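Local coordinates for uncharacterized protein (Parabacteroides merdae ATCC 43184, PDB 5BMT) that is of unknown function but has an immunoglobulin-like fold and is probably a lipoprotein with an OB-type domain, at residues T125-T131 with P172-M178; L130-T136 with Q164-K170. All coordinates share one frame. Residues are numbered along the deposited sequence.

Both contacts lie in one beta sheet, on the same side of the chain's centre and each about 20 Å from it, with their own centres about 10 Å apart. They share Leu130 and Thr131: strand 128-131 pairs with 173-184 in contact 1, then the chain turns and strand 134-140 pairs with 153-167 in contact 2. Contact 2 therefore sits within the longer excursion that contact 1 brings together. The two also pack directly, Phe126 CZ lying 3.2 Å from Asn135 ND2. Thr173 binds a 1,2-ethanediol, and the Met178 side chain is about 5 Å from a bound 3-cyclohexyl-1-propylsulfonic acid; both probably come from the crystallisation liquor.

Contact 1: residues T125-T131 with P172-M178; sequences TFTSVLT and PTISNAM. With EDO (1,2-ethanediol), chain G.
Two facing corners break this antiparallel beta ladder: Thr127 takes helical angles (-53/-49) while Asn176, opposite it, is left-handed (50/46). The ladder belongs to the larger sheet of this immunoglobulin-like protein and pairs strands 118-126 and 128-131 with 173-184. Before the corner, Thr125/Met178 is a non-hydrogen-bonded pair (CA-CA 4.5 Å) and Phe126/Ala177 a hydrogen-bonded one: Phe126 N to Ala177 O is 2.9 Å, and Ala177 N to Phe126 O is weak at 3.0 Å. At the corner Asn176 N donates to Thr127 O (3.0 Å), which also takes a water shared with Ser175 OG. Beyond it, Ser128/Ser175 is non-hydrogen-bonded, so the usual alternation skips a step. Val129/Ile174 follows as a hydrogen-bonded pair, Val129 N to Ile174 O 3.0 Å and Ile174 N to Val129 O 2.8 Å, then Leu130/Thr173 as a non-hydrogen-bonded one.

Phe126, Val129, Ile174 and Ala177 share a face. Val129 (m) packs its CG2 3.5 Å from Ala177 CB, while the buried Phe126 ring (m) lies against Asn135 and Tyr137. On the other face Ser128 CB meets Thr173 CG2 at 3.7 Å. A cis peptide bond precedes Pro172, and 1,2-ethanediol O1 accepts from Thr173 N (2.9 Å). Thr131, with chi1 in m, donates from OG1 to Pro172 O at 2.7 Å.

Contact 2: residues L130-T136 with Q164-K170; sequences LTDQKNT and QKREEGK
Lys134 O accepts two amides, Arg166 N at 2.7 Å and Glu167 N at 3.1 Å, making a classic beta bulge in the antiparallel pairing of strands 134-140 and 153-167; Arg166 sits at -109/-31. Lys134 N returns to Glu167 O (3.1 Å). Past the bulge Thr136 and Gln164 exchange bonds, Thr136 N to Gln164 O 2.9 Å and Gln164 N to Thr136 O 2.8 Å, and Arg166 NH1 reaches Thr136 OG1 (3.1 Å). At the other end Lys170 N donates to Thr131 O (2.8 Å). Thr131 is itself part of a type II turn, Leu130 to Gln133, with Asp132 left-handed. Extended Gln133 (tt) spans it, OE1 taking Leu130 N and NE2 giving to Asn135 OD1, both 3.0 Å. Within 164-170, Lys165 NZ and Glu168 OE1 form a salt bridge (2.9 Å). Leu130 CB packs 3.4 Å from Lys170 O. Gly169, at 80/-168, lies against the turn where a CB would clash with Thr131 O. Cross-strand bonding is thus mainly backbone, depending little on charged side chains.

Contact 1: residues T125-T131 with P172-M178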
loop_
_atom_site.group_PDB
_atom_site.type_symbol
_atom_site.label_atom_id
_atom_site.label_comp_id
_atom_site.label_asym_id
_atom_site.label_seq_id
_atom_site.Cartn_x
_atom_site.Cartn_y
_atom_site.Cartn_z
ATOM N N THR A 125 1.100 11.374 3.728
ATOM C CA THR A 125 1.427 12.119 4.935
ATOM C C THR A 125 1.004 13.559 4.721
ATOM O O THR A 125 1.029 14.030 3.571
ATOM C CB THR A 125 2.925 11.973 5.232
ATOM O OG1 THR A 125 3.264 10.583 5.153
ATOM C CG2 THR A 125 3.320 12.523 6.599
ATOM N N PHE A 126 0.619 14.246 5.806
ATOM C CA PHE A 126 0.176 15.619 5.755
ATOM C C PHE A 126 0.887 16.461 6.771
ATOM O O PHE A 126 1.011 16.051 7.932
ATOM C CB PHE A 126 -1.335 15.691 6.032
ATOM C CG PHE A 126 -2.155 14.916 5.036
ATOM C CD1 PHE A 126 -2.383 13.553 5.211
ATOM C CD2 PHE A 126 -2.615 15.520 3.873
ATOM C CE1 PHE A 126 -3.090 12.823 4.258
ATOM C CE2 PHE A 126 -3.314 14.783 2.915
ATOM C CZ PHE A 126 -3.518 13.430 3.107
ATOM N N THR A 127 1.234 17.702 6.383
ATOM C CA THR A 127 1.828 18.680 7.308
ATOM C C THR A 127 0.918 18.810 8.530
ATOM O O THR A 127 1.390 18.742 9.659
ATOM C CB THR A 127 2.043 20.015 6.594
ATOM O OG1 THR A 127 2.917 19.816 5.491
ATOM C CG2 THR A 127 2.597 21.102 7.531
ATOM N N SER A 128 -0.392 18.989 8.287
ATOM C CA SER A 128 -1.375 19.072 9.353
ATOM C C SER A 128 -2.716 18.585 8.885
ATOM O O SER A 128 -3.051 18.684 7.704
ATOM C CB SER A 128 -1.504 20.497 9.897
ATOM O OG SER A 128 -2.061 21.404 8.968
ATOM N N VAL A 129 -3.456 17.995 9.819
ATOM C CA VAL A 129 -4.857 17.611 9.643
ATOM C C VAL A 129 -5.595 17.972 10.909
ATOM O O VAL A 129 -4.967 18.195 11.956
ATOM C CB VAL A 129 -5.090 16.112 9.298
ATOM C CG1 VAL A 129 -4.355 15.679 8.025
ATOM C CG2 VAL A 129 -4.720 15.203 10.476
ATOM N N LEU A 130 -6.922 17.946 10.853
ATOM C CA LEU A 130 -7.702 18.108 12.067
ATOM C C LEU A 130 -8.066 16.738 12.587
ATOM O O LEU A 130 -8.041 15.757 11.836
ATOM C CB LEU A 130 -8.972 18.959 11.852
ATOM C CG LEU A 130 -8.771 20.444 11.544
ATOM C CD1 LEU A 130 -10.131 21.184 11.523
ATOM C CD2 LEU A 130 -7.859 21.124 12.592
ATOM N N THR A 131 -8.414 16.652 13.886
ATOM C CA THR A 131 -8.885 15.402 14.474
ATOM C C THR A 131 -10.200 15.022 13.768
ATOM O O THR A 131 -11.022 15.895 13.525
ATOM C CB THR A 131 -9.047 15.605 16.003
ATOM O OG1 THR A 131 -7.753 15.883 16.542
ATOM C CG2 THR A 131 -9.645 14.379 16.705
ATOM N N PRO A 172 -8.095 19.072 18.287
ATOM C CA PRO A 172 -6.825 19.733 17.954
ATOM C C PRO A 172 -6.250 19.319 16.594
ATOM O O PRO A 172 -6.657 18.321 15.993
ATOM C CB PRO A 172 -5.907 19.268 19.091
ATOM C CG PRO A 172 -6.374 17.868 19.368
ATOM C CD PRO A 172 -7.874 17.901 19.164
ATOM N N THR A 173 -5.277 20.105 16.139
ATOM C CA THR A 173 -4.511 19.842 14.924
ATOM C C THR A 173 -3.478 18.746 15.203
ATOM O O THR A 173 -2.856 18.733 16.286
ATOM C CB THR A 173 -3.834 21.150 14.468
ATOM O OG1 THR A 173 -4.851 22.134 14.234
ATOM C CG2 THR A 173 -2.971 20.980 13.220
ATOM N N ILE A 174 -3.312 17.838 14.221
ATOM C CA ILE A 174 -2.322 16.765 14.258
ATOM C C ILE A 174 -1.276 17.093 13.204
ATOM O O ILE A 174 -1.627 17.350 12.044
ATOM C CB ILE A 174 -2.943 15.350 14.035
ATOM C CG1 ILE A 174 -4.050 15.031 15.065
ATOM C CG2 ILE A 174 -1.863 14.250 14.023
ATOM C CD1 ILE A 174 -5.075 13.943 14.607
ATOM N N SER A 175 0.007 17.104 13.599
ATOM C CA SER A 175 1.105 17.357 12.667
ATOM C C SER A 175 1.678 16.076 12.110
ATOM O O SER A 175 1.708 15.068 12.816
ATOM C CB SER A 175 2.227 18.115 13.369
ATOM O OG SER A 175 1.801 19.415 13.730
ATOM N N ASN A 176 2.167 16.112 10.850
ATOM C CA ASN A 176 2.803 14.962 10.181
ATOM C C ASN A 176 1.939 13.716 10.283
ATOM O O ASN A 176 2.420 12.610 10.577
ATOM C CB ASN A 176 4.216 14.686 10.779
ATOM C CG ASN A 176 5.106 15.897 10.768
ATOM O OD1 ASN A 176 5.121 16.671 9.800
ATOM N ND2 ASN A 176 5.751 16.191 11.907
ATOM N N ALA A 177 0.648 13.902 10.003
ATOM C CA ALA A 177 -0.329 12.835 10.109
ATOM C C ALA A 177 -0.219 11.899 8.957
ATOM O O ALA A 177 0.051 12.328 7.838
ATOM C CB ALA A 177 -1.729 13.428 10.160
HETATM N N MSE A 178 -0.428 10.614 9.228
HETATM C CA MSE A 178 -0.334 9.573 8.214
HETATM C C MSE A 178 -1.676 8.903 8.028
HETATM O O MSE A 178 -2.410 8.717 8.997
HETATM C CB MSE A 178 0.728 8.543 8.599
HETATM C CG MSE A 178 2.135 9.140 8.592
HETATM SE SE MSE A 178 3.545 8.021 9.342
HETATM C CE MSE A 178 2.463 6.842 10.489
HETATM C C1 EDO G . -4.543 23.537 17.724
HETATM O O1 EDO G . -4.278 22.149 17.874
HETATM C C2 EDO G . -5.968 23.885 18.237
HETATM O O2 EDO G . -6.166 23.365 19.541
HETATM O O HOH W 1 2.798 20.636 11.017
#

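Contact 2: residues L130-T136 with Q164-K170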
loop_
_atom_site.group_PDB
_atom_site.type_symbol
_atom_site.label_atom_id
_atom_site.label_comp_id
_atom_site.label_asym_id
_atom_site.label_seq_id
_atom_site.Cartn_x
_atom_site.Cartn_y
_atom_site.Cartn_z
ATOM N N LEU A 130 -6.922 17.946 10.853
ATOM C CA LEU A 130 -7.702 18.108 12.067
ATOM C C LEU A 130 -8.066 16.738 12.587
ATOM O O LEU A 130 -8.041 15.757 11.836
ATOM C CB LEU A 130 -8.972 18.959 11.852
ATOM C CG LEU A 130 -8.771 20.444 11.544
ATOM C CD1 LEU A 130 -10.131 21.184 11.523
ATOM C CD2 LEU A 130 -7.859 21.124 12.592
ATOM N N THR A 131 -8.414 16.652 13.886
ATOM C CA THR A 131 -8.885 15.402 14.474
ATOM C C THR A 131 -10.200 15.022 13.768
ATOM O O THR A 131 -11.022 15.895 13.525
ATOM C CB THR A 131 -9.047 15.605 16.003
ATOM O OG1 THR A 131 -7.753 15.883 16.542
ATOM C CG2 THR A 131 -9.645 14.379 16.705
ATOM N N ASP A 132 -10.347 13.750 13.362
ATOM C CA ASP A 132 -11.531 13.205 12.678
ATOM C C ASP A 132 -11.709 13.753 11.246
ATOM O O ASP A 132 -12.761 13.548 10.625
ATOM C CB ASP A 132 -12.821 13.388 13.497
ATOM C CG ASP A 132 -12.775 12.663 14.839
ATOM O OD1 ASP A 132 -12.074 11.625 14.936
ATOM O OD2 ASP A 132 -13.458 13.119 15.781
ATOM N N GLN A 133 -10.655 14.387 10.689
ATOM C CA GLN A 133 -10.684 14.770 9.275
ATOM C C GLN A 133 -10.744 13.484 8.457
ATOM O O GLN A 133 -10.125 12.482 8.832
ATOM C CB GLN A 133 -9.417 15.584 8.922
ATOM C CG GLN A 133 -9.341 16.027 7.442
ATOM C CD GLN A 133 -8.122 16.889 7.198
ATOM O OE1 GLN A 133 -7.802 17.804 7.973
ATOM N NE2 GLN A 133 -7.478 16.680 6.059
ATOM N N LYS A 134 -11.480 13.501 7.344
ATOM C CA LYS A 134 -11.530 12.342 6.469
ATOM C C LYS A 134 -11.195 12.794 5.062
ATOM O O LYS A 134 -11.696 13.822 4.606
ATOM C CB LYS A 134 -12.911 11.659 6.500
ATOM C CG LYS A 134 -13.304 11.100 7.877
ATOM C CD LYS A 134 -12.726 9.703 8.119
ATOM C CE LYS A 134 -12.985 9.200 9.518
ATOM N NZ LYS A 134 -11.937 9.664 10.459
ATOM N N ASN A 135 -10.362 12.008 4.383
ATOM C CA ASN A 135 -9.959 12.288 3.016
ATOM C C ASN A 135 -10.332 11.143 2.117
ATOM O O ASN A 135 -10.455 9.999 2.589
ATOM C CB ASN A 135 -8.437 12.461 2.928
ATOM C CG ASN A 135 -7.822 13.424 3.895
ATOM O OD1 ASN A 135 -8.443 14.397 4.315
ATOM N ND2 ASN A 135 -6.527 13.285 4.107
ATOM N N THR A 136 -10.427 11.419 0.816
ATOM C CA THR A 136 -10.513 10.378 -0.202
ATOM C C THR A 136 -9.376 10.643 -1.176
ATOM O O THR A 136 -8.796 11.748 -1.196
ATOM C CB THR A 136 -11.866 10.209 -0.871
ATOM O OG1 THR A 136 -12.257 11.452 -1.426
ATOM C CG2 THR A 136 -12.897 9.584 0.097
ATOM N N GLN A 164 -8.469 14.527 -1.653
ATOM C CA GLN A 164 -9.528 15.524 -1.467
ATOM C C GLN A 164 -10.043 15.422 -0.049
ATOM O O GLN A 164 -10.216 14.309 0.454
ATOM C CB GLN A 164 -10.703 15.329 -2.438
ATOM C CG GLN A 164 -10.348 15.590 -3.903
ATOM C CD GLN A 164 -11.497 15.172 -4.795
ATOM O OE1 GLN A 164 -11.784 13.984 -4.960
ATOM N NE2 GLN A 164 -12.194 16.140 -5.377
ATOM N N LYS A 165 -10.308 16.567 0.595
ATOM C CA LYS A 165 -10.899 16.538 1.931
ATOM C C LYS A 165 -12.387 16.202 1.789
ATOM O O LYS A 165 -13.071 16.834 0.969
ATOM C CB LYS A 165 -10.702 17.885 2.656
ATOM C CG LYS A 165 -10.925 17.794 4.174
ATOM C CD LYS A 165 -10.974 19.174 4.859
ATOM C CE LYS A 165 -9.710 19.978 4.732
ATOM N NZ LYS A 165 -9.826 21.275 5.465
ATOM N N ARG A 166 -12.873 15.208 2.562
ATOM C CA ARG A 166 -14.301 14.853 2.509
ATOM C C ARG A 166 -15.038 15.271 3.784
ATOM O O ARG A 166 -16.228 15.601 3.703
ATOM C CB ARG A 166 -14.501 13.359 2.241
ATOM C CG ARG A 166 -13.894 12.880 0.914
ATOM C CD ARG A 166 -14.602 13.363 -0.365
ATOM N NE ARG A 166 -15.964 12.833 -0.497
ATOM C CZ ARG A 166 -16.275 11.660 -1.040
ATOM N NH1 ARG A 166 -15.326 10.880 -1.544
ATOM N NH2 ARG A 166 -17.544 11.284 -1.141
ATOM N N GLU A 167 -14.362 15.278 4.946
ATOM C CA GLU A 167 -14.937 15.734 6.230
ATOM C C GLU A 167 -13.914 16.627 6.893
ATOM O O GLU A 167 -12.742 16.259 6.952
ATOM C CB GLU A 167 -15.332 14.567 7.148
ATOM C CG GLU A 167 -16.463 13.694 6.616
ATOM C CD GLU A 167 -16.786 12.435 7.403
ATOM O OE1 GLU A 167 -16.837 12.502 8.652
ATOM O OE2 GLU A 167 -17.041 11.389 6.762
ATOM N N GLU A 168 -14.346 17.797 7.380
ATOM C CA GLU A 168 -13.485 18.826 7.960
ATOM C C GLU A 168 -12.763 18.390 9.231
ATOM O O GLU A 168 -11.573 18.670 9.377
ATOM C CB GLU A 168 -14.322 20.089 8.243
ATOM C CG GLU A 168 -13.563 21.265 8.857
ATOM C CD GLU A 168 -12.523 21.980 8.016
ATOM O OE1 GLU A 168 -12.381 21.653 6.816
ATOM O OE2 GLU A 168 -11.857 22.888 8.564
ATOM N N GLY A 169 -13.460 17.703 10.121
ATOM C CA GLY A 169 -12.880 17.342 11.405
ATOM C C GLY A 169 -12.934 18.508 12.383
ATOM O O GLY A 169 -13.572 19.538 12.115
ATOM N N LYS A 170 -12.215 18.382 13.511
ATOM C CA LYS A 170 -12.233 19.395 14.579
ATOM C C LYS A 170 -10.887 19.506 15.295
ATOM O O LYS A 170 -10.004 18.678 15.084
ATOM C CB LYS A 170 -13.333 19.014 15.599
ATOM C CG LYS A 170 -13.145 17.627 16.215
ATOM C CD LYS A 170 -14.272 17.226 17.157
ATOM C CE LYS A 170 -14.011 15.863 17.753
ATOM N NZ LYS A 170 -15.122 15.421 18.634
HETATM O O HOH W 2 -15.456 13.507 10.742
HETATM O O HOH W 3 -9.630 19.988 8.058
HETATM O O HOH W 4 -11.257 11.566 -3.951
#